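Side-chain contact in NDP-N-acetyl-D-galactosaminuronic acid dehydrogenase (Methanosarcina mazei Go1, PDB 3G79), which probably oxidises UDP-N-acetyl-D-mannosamine to its uronate, reducing two molecules of NAD+ in the process: residues V29-A34 against P75-L80. Residues are numbered along the deposited sequence; the frame is centred on the assembly and turned at random.
Sequences VGIPAA and PGLEEL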
ATOM      1  N   VAL A  29      -1.137  24.054  19.261  1.00 40.26           N
ATOM      2  CA  VAL A  29      -1.980  22.899  19.648  1.00 37.20           C
ATOM      3  C   VAL A  29      -2.513  22.889  21.087  1.00 35.36           C
ATOM      4  O   VAL A  29      -3.618  22.409  21.350  1.00 34.90           O
ATOM      5  CB  VAL A  29      -1.253  21.538  19.421  1.00 36.83           C
ATOM      6  CG1 VAL A  29      -1.218  21.182  17.957  1.00 44.32           C
ATOM      7  CG2 VAL A  29       0.143  21.558  19.979  1.00 43.82           C
ATOM      8  N   GLY A  30      -1.732  23.402  22.033  1.00 33.53           N
ATOM      9  CA  GLY A  30      -2.135  23.315  23.420  1.00 31.34           C
ATOM     10  C   GLY A  30      -3.237  24.311  23.742  1.00 30.76           C
ATOM     11  O   GLY A  30      -4.050  24.075  24.655  1.00 30.44           O
ATOM     12  N   ILE A  31      -3.284  25.430  23.021  1.00 29.84           N
ATOM     13  CA  ILE A  31      -4.364  26.397  23.283  1.00 29.19           C
ATOM     14  C   ILE A  31      -5.754  25.834  22.848  1.00 29.76           C
ATOM     15  O   ILE A  31      -6.698  25.847  23.646  1.00 29.11           O
ATOM     16  CB  ILE A  31      -4.094  27.778  22.682  1.00 27.69           C
ATOM     17  CG1 ILE A  31      -2.687  28.252  23.081  1.00 40.32           C
ATOM     18  CG2 ILE A  31      -5.219  28.743  23.096  1.00 39.75           C
ATOM     19  CD1 ILE A  31      -2.411  29.782  23.064  1.00 27.13           C
ATOM     20  N   PRO A  32      -5.879  25.313  21.600  1.00 30.83           N
ATOM     21  CA  PRO A  32      -7.187  24.731  21.203  1.00 31.24           C
ATOM     22  C   PRO A  32      -7.575  23.600  22.136  1.00 31.40           C
ATOM     23  O   PRO A  32      -8.679  23.607  22.691  1.00 31.84           O
ATOM     24  CB  PRO A  32      -6.928  24.209  19.773  1.00 31.17           C
ATOM     25  CG  PRO A  32      -5.835  25.094  19.247  1.00 29.05           C
ATOM     26  CD  PRO A  32      -4.918  25.253  20.480  1.00 31.04           C
ATOM     27  N   ALA A  33      -6.637  22.672  22.334  1.00 31.21           N
ATOM     28  CA  ALA A  33      -6.809  21.545  23.247  1.00 30.78           C
ATOM     29  C   ALA A  33      -7.354  21.987  24.568  1.00 30.64           C
ATOM     30  O   ALA A  33      -8.419  21.535  24.949  1.00 31.59           O
ATOM     31  CB  ALA A  33      -5.506  20.777  23.431  1.00 31.19           C
ATOM     32  N   ALA A  34      -6.650  22.885  25.259  1.00 30.75           N
ATOM     33  CA  ALA A  34      -7.022  23.290  26.612  1.00 30.27           C
ATOM     34  C   ALA A  34      -8.395  23.871  26.551  1.00 30.74           C
ATOM     35  O   ALA A  34      -9.208  23.726  27.456  1.00 31.25           O
ATOM     36  CB  ALA A  34      -6.087  24.336  27.138  1.00 30.52           C
ATOM     37  N   PRO A  75     -11.353  30.333  12.649  1.00 60.50           N
ATOM     38  CA  PRO A  75     -11.942  31.536  13.272  1.00 59.76           C
ATOM     39  C   PRO A  75     -13.122  31.214  14.182  1.00 57.53           C
ATOM     40  O   PRO A  75     -14.216  31.803  14.062  1.00 58.84           O
ATOM     41  CB  PRO A  75     -12.320  32.424  12.073  1.00 60.60           C
ATOM     42  CG  PRO A  75     -11.250  32.081  11.023  1.00 77.82           C
ATOM     43  CD  PRO A  75     -10.969  30.571  11.236  1.00 61.32           C
ATOM     44  N   GLY A  76     -12.868  30.241  15.051  1.00 53.45           N
ATOM     45  CA  GLY A  76     -13.619  30.006  16.264  1.00 50.45           C
ATOM     46  C   GLY A  76     -12.652  30.024  17.445  1.00 47.14           C
ATOM     47  O   GLY A  76     -13.086  30.071  18.604  1.00 46.18           O
ATOM     48  N   LEU A  77     -11.343  30.004  17.163  1.00 44.98           N
ATOM     49  CA  LEU A  77     -10.375  29.895  18.253  1.00 43.86           C
ATOM     50  C   LEU A  77     -10.550  31.023  19.249  1.00 43.50           C
ATOM     51  O   LEU A  77     -10.894  30.769  20.397  1.00 44.74           O
ATOM     52  CB  LEU A  77      -8.922  29.775  17.777  1.00 43.06           C
ATOM     53  CG  LEU A  77      -7.927  29.546  18.941  1.00 56.10           C
ATOM     54  CD1 LEU A  77      -8.416  28.513  19.976  1.00 41.92           C
ATOM     55  CD2 LEU A  77      -6.540  29.163  18.463  1.00 41.88           C
ATOM     56  N   GLU A  78     -10.373  32.258  18.807  1.00 42.18           N
ATOM     57  CA  GLU A  78     -10.563  33.421  19.679  1.00 41.59           C
ATOM     58  C   GLU A  78     -11.959  33.470  20.336  1.00 41.80           C
ATOM     59  O   GLU A  78     -12.109  33.955  21.468  1.00 41.77           O
ATOM     60  CB  GLU A  78     -10.265  34.712  18.911  1.00 40.60           C
ATOM     61  CG  GLU A  78     -10.274  35.951  19.792  1.00 47.92           C
ATOM     62  CD  GLU A  78      -9.081  36.889  19.557  1.00 41.40           C
ATOM     63  OE1 GLU A  78      -8.100  36.504  18.856  1.00 47.99           O
ATOM     64  OE2 GLU A  78      -9.133  38.008  20.100  1.00 47.72           O
ATOM     65  N   GLU A  79     -12.976  32.965  19.633  1.00 41.36           N
ATOM     66  CA  GLU A  79     -14.350  32.975  20.170  1.00 40.39           C
ATOM     67  C   GLU A  79     -14.516  31.871  21.229  1.00 37.49           C
ATOM     68  O   GLU A  79     -15.188  32.061  22.238  1.00 36.90           O
ATOM     69  CB  GLU A  79     -15.396  32.841  19.053  1.00 41.45           C
ATOM     70  CG  GLU A  79     -15.411  34.017  18.043  1.00 51.97           C
ATOM     71  CD  GLU A  79     -14.409  33.862  16.863  1.00 43.21           C
ATOM     72  OE1 GLU A  79     -14.613  34.555  15.835  1.00 52.10           O
ATOM     73  OE2 GLU A  79     -13.428  33.071  16.958  1.00 51.68           O
ATOM     74  N   LEU A  80     -13.875  30.734  20.983  1.00 34.80           N
ATOM     75  CA  LEU A  80     -13.833  29.655  21.942  1.00 32.32           C
ATOM     76  C   LEU A  80     -13.169  30.115  23.264  1.00 30.59           C
ATOM     77  O   LEU A  80     -13.757  29.951  24.328  1.00 30.04           O
ATOM     78  CB  LEU A  80     -13.135  28.438  21.332  1.00 31.15           C
ATOM     79  CG  LEU A  80     -13.202  27.140  22.144  1.00 39.10           C
ATOM     80  CD1 LEU A  80     -14.603  26.862  22.671  1.00 31.03           C
ATOM     81  CD2 LEU A  80     -12.654  25.950  21.346  1.00 30.55           C
TER
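Ile31 and Pro32 meet Leu77 near the N-terminal end of helix 30-39, the helix that follows strand 20-24 in a Rossmann-type NAD-binding domain, and the three side chains illustrate how a single leucine can join two helices without any polar bond. Gly30 is probably the last glycine of the GxGxxG fingerprint that follows the strand, as in other nucleotide-binding Rossmann domains. Next in sequence, Ile31 offers a branch methyl to the neighbouring helix 77-86: its CG2 stands 4.5 Å from Leu77 CD1, a loose apolar approach. Pro32 contributes more, through both its ring and its backbone, and the ring also packs on Leu188, Leu189 and Ile192 of helix 188-194. Further on, Ala33 and Ala34 donate their backbone N-H groups to the carbonyls of Val29 and Gly30, closing the helical turn that carries the two contact residues. Across the interface, Gly76 takes the N-cap position of helix 77-86, and Leu77 follows at once. One turn later, Leu80 extends the apolar seam to Val35 and Leu36, and touches Leu189 as well. With CG anti to the backbone N (chi1 -175°), Leu77 extends toward the other helix and sets both methyls against Pro32: CD2 sits 4.2 Å from the ring atom CG of Pro32, while CD1 rests 4.2 Å from Pro32 CA.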